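Local coordinates for pyridine nucleotide-disulphide oxidoreductase dimerisation region (Escherichia coli BL21, PDB 6KYY) that acts as an FAD-containing disulfide reductase of the pyridine nucleotide-disulfide oxidoreductase family, is induced by hypochlorous acid and probably takes part in resistance to reactive chlorine species, at the interface of chains A and B. Sequence-based numbering; all coordinates share one arbitrary frame. Chains: chain A/B, Pyridine nucleotide-disulphide oxidoreductase dimerisation region.

Contact 1: the interface of chains A and B. Residues chain A 50, 55, 307-308; chain B 432-434.
A:Cys50, the first cysteine and interchange thiol of the redox-active CXXXXC motif, faces the imidazole of B:His433, the family's proton acceptor, so that this active site is completed by both subunits. The NE2 N-H of B:His433 gives a nearly straight hydrogen bond to A:Cys50 SG at 3.3 Å, 168° at the hydrogen, and the sulfur lies at the edge of the ring, almost in its plane. Histidine suits the place because it can exchange a proton with a thiol there. Its CG is anti to the backbone N (chi1 -177°), which carries the ring out toward the cysteines. The two sulfurs are not joined: A:Cys50 SG stands 3.5 Å from SG of A:Cys55, in this family the cysteine nearer the flavin, and the pair is a copper(II) site in this crystal. Both faces of the imidazole are packed. On one, the methyl CG2 of A:Thr307 sits 3.9 Å from the ring centroid in a CH-pi contact; on the other lies CB of B:Pro434, the next residue, joined through a cis peptide. That proline also just touches chain A, its CG 3.7 Å from A:Cys55 CB. Nearer the backbone, B:His433 CB meets the ring edge of A:Tyr308 in plane, 3.3 Å from CD1.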
# COMPACT_ATOMS: atom_id res chain seq x y z
N CYS A 50 -8.58 16.32 13.03
CA CYS A 50 -7.96 15.57 11.94
C CYS A 50 -8.36 16.13 10.58
O CYS A 50 -7.52 16.25 9.68
CB CYS A 50 -8.34 14.09 12.04
SG CYS A 50 -8.20 13.18 10.48
N CYS A 55 -4.43 15.49 10.37
CA CYS A 55 -3.88 14.56 9.39
C CYS A 55 -4.18 15.01 7.97
O CYS A 55 -3.26 15.19 7.16
CB CYS A 55 -4.44 13.15 9.62
SG CYS A 55 -4.84 12.76 11.34
N THR A 307 -6.02 9.25 15.53
CA THR A 307 -7.42 9.27 15.12
C THR A 307 -8.05 7.89 15.23
O THR A 307 -9.23 7.76 15.59
CB THR A 307 -7.52 9.80 13.69
OG1 THR A 307 -7.17 11.19 13.67
CG2 THR A 307 -8.93 9.64 13.14
N TYR A 308 -7.28 6.83 14.96
CA TYR A 308 -7.83 5.48 15.05
C TYR A 308 -8.07 5.06 16.49
O TYR A 308 -9.02 4.32 16.76
CB TYR A 308 -6.90 4.48 14.35
CG TYR A 308 -5.42 4.79 14.45
CD1 TYR A 308 -4.80 5.57 13.49
CD2 TYR A 308 -4.65 4.27 15.48
CE1 TYR A 308 -3.45 5.86 13.57
CE2 TYR A 308 -3.30 4.55 15.56
CZ TYR A 308 -2.70 5.34 14.60
OH TYR A 308 -1.35 5.62 14.68
N THR B 432 -3.79 1.99 10.52
CA THR B 432 -3.04 3.24 10.43
C THR B 432 -3.88 4.31 9.74
O THR B 432 -4.80 4.01 8.97
CB THR B 432 -1.73 3.02 9.68
OG1 THR B 432 -1.93 2.09 8.61
CG2 THR B 432 -0.66 2.48 10.62
N HIS B 433 -3.56 5.57 10.02
CA HIS B 433 -4.36 6.69 9.56
C HIS B 433 -3.45 7.89 9.29
O HIS B 433 -2.59 8.19 10.13
CB HIS B 433 -5.43 7.07 10.59
CG HIS B 433 -6.34 8.18 10.16
ND1 HIS B 433 -7.37 7.99 9.27
CD2 HIS B 433 -6.38 9.48 10.51
CE1 HIS B 433 -8.01 9.13 9.09
NE2 HIS B 433 -7.43 10.05 9.83
N PRO B 434 -3.61 8.57 8.14
CA PRO B 434 -4.57 8.22 7.09
C PRO B 434 -4.06 7.09 6.20
O PRO B 434 -2.88 7.10 5.83
CB PRO B 434 -4.72 9.52 6.29
CG PRO B 434 -3.93 10.57 7.03
CD PRO B 434 -2.92 9.83 7.84

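Contact 2: the interface of chains A and B. Residues chain A 374, 405, 408, 432, 434-437; chain B 405, 407-408, 411.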
# COMPACT_ATOMS: atom_id res chain seq x y z
N ARG A 374 9.79 -3.32 -5.94
CA ARG A 374 8.68 -2.38 -6.00
C ARG A 374 9.12 -0.97 -5.62
O ARG A 374 8.63 0.01 -6.18
CB ARG A 374 7.54 -2.86 -5.10
CG ARG A 374 6.41 -1.85 -4.92
CD ARG A 374 5.66 -1.58 -6.21
NE ARG A 374 4.62 -0.58 -6.03
CZ ARG A 374 3.77 -0.20 -6.98
NH1 ARG A 374 2.85 0.71 -6.72
NH2 ARG A 374 3.84 -0.74 -8.19
N ASP A 405 5.02 3.25 1.17
CA ASP A 405 3.80 2.51 1.49
C ASP A 405 3.96 1.66 2.75
O ASP A 405 3.30 0.62 2.90
CB ASP A 405 3.35 1.64 0.31
CG ASP A 405 2.72 2.45 -0.80
OD1 ASP A 405 2.85 2.05 -1.98
OD2 ASP A 405 2.08 3.48 -0.50
N GLU A 408 0.79 1.23 4.89
CA GLU A 408 -0.21 0.27 4.45
C GLU A 408 0.18 -1.17 4.80
O GLU A 408 -0.69 -1.95 5.21
CB GLU A 408 -0.44 0.39 2.94
CG GLU A 408 -0.87 1.77 2.49
CD GLU A 408 -2.30 2.09 2.85
OE1 GLU A 408 -2.63 3.28 3.01
OE2 GLU A 408 -3.11 1.14 2.98
N THR A 432 0.65 -10.08 -3.53
CA THR A 432 0.51 -9.54 -4.87
C THR A 432 1.86 -9.04 -5.38
O THR A 432 2.76 -8.72 -4.60
CB THR A 432 -0.52 -8.41 -4.91
OG1 THR A 432 -0.34 -7.56 -3.77
CG2 THR A 432 -1.93 -8.98 -4.89
N PRO A 434 3.67 -6.58 -8.62
CA PRO A 434 4.69 -6.13 -7.67
C PRO A 434 4.12 -5.22 -6.58
O PRO A 434 3.43 -4.25 -6.89
CB PRO A 434 5.68 -5.35 -8.55
CG PRO A 434 4.99 -5.17 -9.91
CD PRO A 434 3.58 -5.67 -9.77
N SER A 435 4.40 -5.54 -5.32
CA SER A 435 3.90 -4.78 -4.19
C SER A 435 5.02 -4.53 -3.20
O SER A 435 6.13 -5.06 -3.32
CB SER A 435 2.74 -5.52 -3.50
OG SER A 435 3.14 -6.82 -3.09
N MET A 436 4.73 -3.69 -2.21
CA MET A 436 5.62 -3.51 -1.07
C MET A 436 5.37 -4.53 0.03
O MET A 436 6.29 -4.89 0.76
CB MET A 436 5.49 -2.10 -0.50
CG MET A 436 6.11 -1.02 -1.37
SD MET A 436 7.83 -1.35 -1.77
CE MET A 436 8.62 -0.95 -0.21
N SER A 437 4.13 -5.01 0.15
CA SER A 437 3.81 -6.04 1.13
C SER A 437 4.49 -7.36 0.82
O SER A 437 4.69 -8.18 1.72
CB SER A 437 2.30 -6.25 1.21
OG SER A 437 1.60 -5.03 1.04
N ASP B 405 -3.65 2.12 -4.35
CA ASP B 405 -2.98 1.19 -3.43
C ASP B 405 -3.83 -0.05 -3.16
O ASP B 405 -3.75 -0.65 -2.09
CB ASP B 405 -2.61 1.88 -2.12
CG ASP B 405 -1.30 2.63 -2.21
OD1 ASP B 405 -0.36 2.11 -2.85
OD2 ASP B 405 -1.20 3.74 -1.64
N HIS B 407 -3.40 -2.86 -4.58
CA HIS B 407 -2.50 -4.01 -4.64
C HIS B 407 -1.89 -4.37 -3.30
O HIS B 407 -1.33 -5.47 -3.17
CB HIS B 407 -1.39 -3.74 -5.66
CG HIS B 407 -0.65 -2.46 -5.42
ND1 HIS B 407 -1.23 -1.22 -5.54
CD2 HIS B 407 0.64 -2.24 -5.05
CE1 HIS B 407 -0.34 -0.29 -5.26
NE2 HIS B 407 0.80 -0.88 -4.96
N GLU B 408 -1.96 -3.49 -2.30
CA GLU B 408 -1.41 -3.76 -0.98
C GLU B 408 -2.46 -4.25 0.00
O GLU B 408 -2.29 -5.31 0.62
CB GLU B 408 -0.73 -2.51 -0.42
CG GLU B 408 0.24 -1.83 -1.39
CD GLU B 408 1.60 -2.50 -1.42
OE1 GLU B 408 1.77 -3.56 -0.79
OE2 GLU B 408 2.51 -1.96 -2.09
N ASN B 411 -4.02 -7.84 0.16
CA ASN B 411 -3.36 -8.87 0.94
C ASN B 411 -3.89 -8.92 2.37
O ASN B 411 -3.77 -9.97 3.02
CB ASN B 411 -1.85 -8.64 0.95
CG ASN B 411 -1.26 -8.58 -0.45
OD1 ASN B 411 -1.25 -9.57 -1.18
ND2 ASN B 411 -0.77 -7.41 -0.83
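B:Glu408, on helix 406-418, reaches across the dimer interface to the loop that follows the catalytic histidine of chain A. The hydrogen bonds centre on its carboxylate. OE2 takes the N-H of A:Met436 at 2.8 Å, nearly straight, and OE1 takes the N-H of A:Ser437 at 2.9 Å. Both oxygens use their syn lone pairs, so two successive amides grip the group and fix its rotation. Glutamate suits this role because its two carboxylate oxygens can each accept an amide N-H; a bend at chi2 (-81°) aims them. An amide does similar work one helical turn on: B:Asn411 ND2 donates to A:Thr432 OG1 at 3.0 Å, nearly in the amide plane, and also to its own helix at B:Glu408 O. Within chain A, A:Ser435 OG bonds A:Thr432 O from above the carbonyl plane, bracing the loop.

Polar and charged tips form a second group. B:His407 NE2 lies over a face of the A:Arg374 guanidinium, 3.1 Å from NH1 and nearly straight above it, the planes 63° apart; since the N-H bonds lie in the guanidinium plane, this is a polar contact rather than a well-directed hydrogen bond. The A:Asp405 and B:Asp405 carboxylates meet end-on, almost perpendicular, with their OD1 atoms 3.3 Å apart; two acids this near may raise the pKa of one. The bonds of B:Glu408 and B:Asn411 tie the subunits together and hold the segment around A:His433, which serves the other subunit's cysteines.

Contact 3: the interface of chains A and B. Residues chain A 308-309, 312, 315, 332, 336, 414; chain B 430-433.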
# COMPACT_ATOMS: atom_id res chain seq x y z
N TYR A 308 -7.28 6.83 14.96
CA TYR A 308 -7.83 5.48 15.05
C TYR A 308 -8.07 5.06 16.49
O TYR A 308 -9.02 4.32 16.76
CB TYR A 308 -6.90 4.48 14.35
CG TYR A 308 -5.42 4.79 14.45
CD1 TYR A 308 -4.80 5.57 13.49
CD2 TYR A 308 -4.65 4.27 15.48
CE1 TYR A 308 -3.45 5.86 13.57
CE2 TYR A 308 -3.30 4.55 15.56
CZ TYR A 308 -2.70 5.34 14.60
OH TYR A 308 -1.35 5.62 14.68
N ILE A 309 -7.23 5.52 17.42
CA ILE A 309 -7.45 5.19 18.83
C ILE A 309 -8.72 5.85 19.34
O ILE A 309 -9.47 5.25 20.13
CB ILE A 309 -6.22 5.59 19.66
CG1 ILE A 309 -5.03 4.70 19.31
CG2 ILE A 309 -6.51 5.50 21.15
CD1 ILE A 309 -5.31 3.22 19.47
N ASP A 312 -11.62 3.82 18.20
CA ASP A 312 -11.79 2.65 19.06
C ASP A 312 -12.34 3.05 20.43
O ASP A 312 -12.99 2.23 21.08
CB ASP A 312 -10.46 1.91 19.22
CG ASP A 312 -10.65 0.52 19.80
OD1 ASP A 312 -10.07 0.25 20.88
OD2 ASP A 312 -11.37 -0.29 19.19
N ARG A 315 -15.77 2.65 19.88
CA ARG A 315 -16.11 1.23 19.94
C ARG A 315 -16.28 0.77 21.38
O ARG A 315 -17.21 0.01 21.69
CB ARG A 315 -15.03 0.40 19.23
CG ARG A 315 -14.99 0.56 17.72
CD ARG A 315 -14.07 -0.48 17.09
NE ARG A 315 -12.73 0.05 16.84
CZ ARG A 315 -12.27 0.37 15.64
NH1 ARG A 315 -13.04 0.23 14.57
NH2 ARG A 315 -11.04 0.85 15.50
N ARG A 332 -6.58 -3.48 23.43
CA ARG A 332 -5.76 -2.90 22.36
C ARG A 332 -4.35 -3.45 22.43
O ARG A 332 -3.47 -2.90 23.09
CB ARG A 332 -5.76 -1.38 22.46
CG ARG A 332 -7.14 -0.76 22.53
CD ARG A 332 -7.13 0.66 22.00
NE ARG A 332 -7.27 1.65 23.06
CZ ARG A 332 -8.05 2.72 22.98
NH1 ARG A 332 -8.75 2.95 21.88
NH2 ARG A 332 -8.12 3.57 24.00
N PRO A 336 -0.44 0.32 16.13
CA PRO A 336 0.59 0.81 15.22
C PRO A 336 0.48 2.31 14.99
O PRO A 336 -0.54 2.95 15.27
CB PRO A 336 0.28 0.05 13.92
CG PRO A 336 -1.21 -0.10 13.95
CD PRO A 336 -1.64 -0.12 15.41
N LYS A 414 0.64 -6.08 12.07
CA LYS A 414 -0.13 -5.89 13.29
C LYS A 414 -1.25 -6.91 13.41
O LYS A 414 -1.53 -7.42 14.50
CB LYS A 414 -0.69 -4.47 13.34
CG LYS A 414 -1.82 -4.28 14.34
CD LYS A 414 -2.83 -3.25 13.89
CE LYS A 414 -3.12 -3.35 12.40
NZ LYS A 414 -3.86 -2.15 11.90
N ILE B 430 -7.70 -1.76 14.38
CA ILE B 430 -7.14 -0.43 14.55
C ILE B 430 -6.07 -0.25 13.47
O ILE B 430 -4.92 -0.64 13.63
CB ILE B 430 -6.56 -0.23 15.95
CG1 ILE B 430 -7.62 -0.57 17.01
CG2 ILE B 430 -6.07 1.20 16.12
CD1 ILE B 430 -7.33 -0.00 18.37
N PHE B 431 -6.47 0.36 12.35
CA PHE B 431 -5.60 0.55 11.21
C PHE B 431 -4.85 1.88 11.31
O PHE B 431 -5.23 2.78 12.06
CB PHE B 431 -6.40 0.51 9.91
CG PHE B 431 -6.83 -0.87 9.49
CD1 PHE B 431 -5.93 -1.75 8.92
CD2 PHE B 431 -8.14 -1.28 9.67
CE1 PHE B 431 -6.32 -3.01 8.53
CE2 PHE B 431 -8.54 -2.55 9.29
CZ PHE B 431 -7.63 -3.42 8.72
N THR B 432 -3.79 1.99 10.52
CA THR B 432 -3.04 3.24 10.43
C THR B 432 -3.88 4.31 9.74
O THR B 432 -4.80 4.01 8.97
CB THR B 432 -1.73 3.02 9.68
OG1 THR B 432 -1.93 2.09 8.61
CG2 THR B 432 -0.66 2.48 10.62
N HIS B 433 -3.56 5.57 10.02
CA HIS B 433 -4.36 6.69 9.56
C HIS B 433 -3.45 7.89 9.29
O HIS B 433 -2.59 8.19 10.13
CB HIS B 433 -5.43 7.07 10.59
CG HIS B 433 -6.34 8.18 10.16
ND1 HIS B 433 -7.37 7.99 9.27
CD2 HIS B 433 -6.38 9.48 10.51
CE1 HIS B 433 -8.01 9.13 9.09
NE2 HIS B 433 -7.43 10.05 9.83
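B:Ile430 packs its branched side chain against helix 307-322 of chain A and nearby residues, part of the dimer interface of this family. From CB, the CG2 methyl turns toward the ring of A:Tyr308, lying 3.4 Å from CD2, and the two side chains cross at about a right angle. The other branch starts at CG1, anti to the carbonyl carbon (chi1 -53°), and passes at 4.0 Å from NH2 of A:Arg315. Its tip, CD1, rests 3.6 Å from A:Asp312 CG and 3.7 Å from A:Arg332 CD, and it also touches CD1 of A:Ile309. A beta-branched aliphatic chain suits this place, since its two arms can meet the aromatic ring and the mixed floor separately.

That floor is charged, yet its polar atoms have partners of their own. A:Asp312 OD2 receives NE of A:Arg315 at 2.7 Å through its anti lone pair, close to the guanidinium plane, while OD1 forms a longer salt bridge with NH1 of A:Arg332. The acid is thus flanked by two arginines, which would be expected to favour its ionised form while the methyl packs on its carbon. The backbone of B:Ile430 is held too. Lysine suits this task by its reach: A:Lys414, bent at chi2 and chi3, brings its terminal nitrogen NZ from above the carbonyl plane to hydrogen-bond B:Ile430 O, at a modelled 2.5 Å whose shortness is no sign of unusual strength at this resolution.

Contacts 1 and 3 are neighbours, their C-alpha centres about 9 Å apart, and they share A:Tyr308, B:Thr432 and B:His433: one stretch of chain B runs from its packing against helix 307-322 into the active site. Contact 2 lies about 20 Å from each, again between C-alpha centres. It contains the same segment in the other copy, for A:Thr432 and A:Pro434 are the counterparts of residues in contact 1, and its centre is about 7 Å from A:His433. Helix 406-418 serves both contacts 2 and 3. By two-fold symmetry each active site depends on a loop of the partner, so catalysis would be expected to require the dimer.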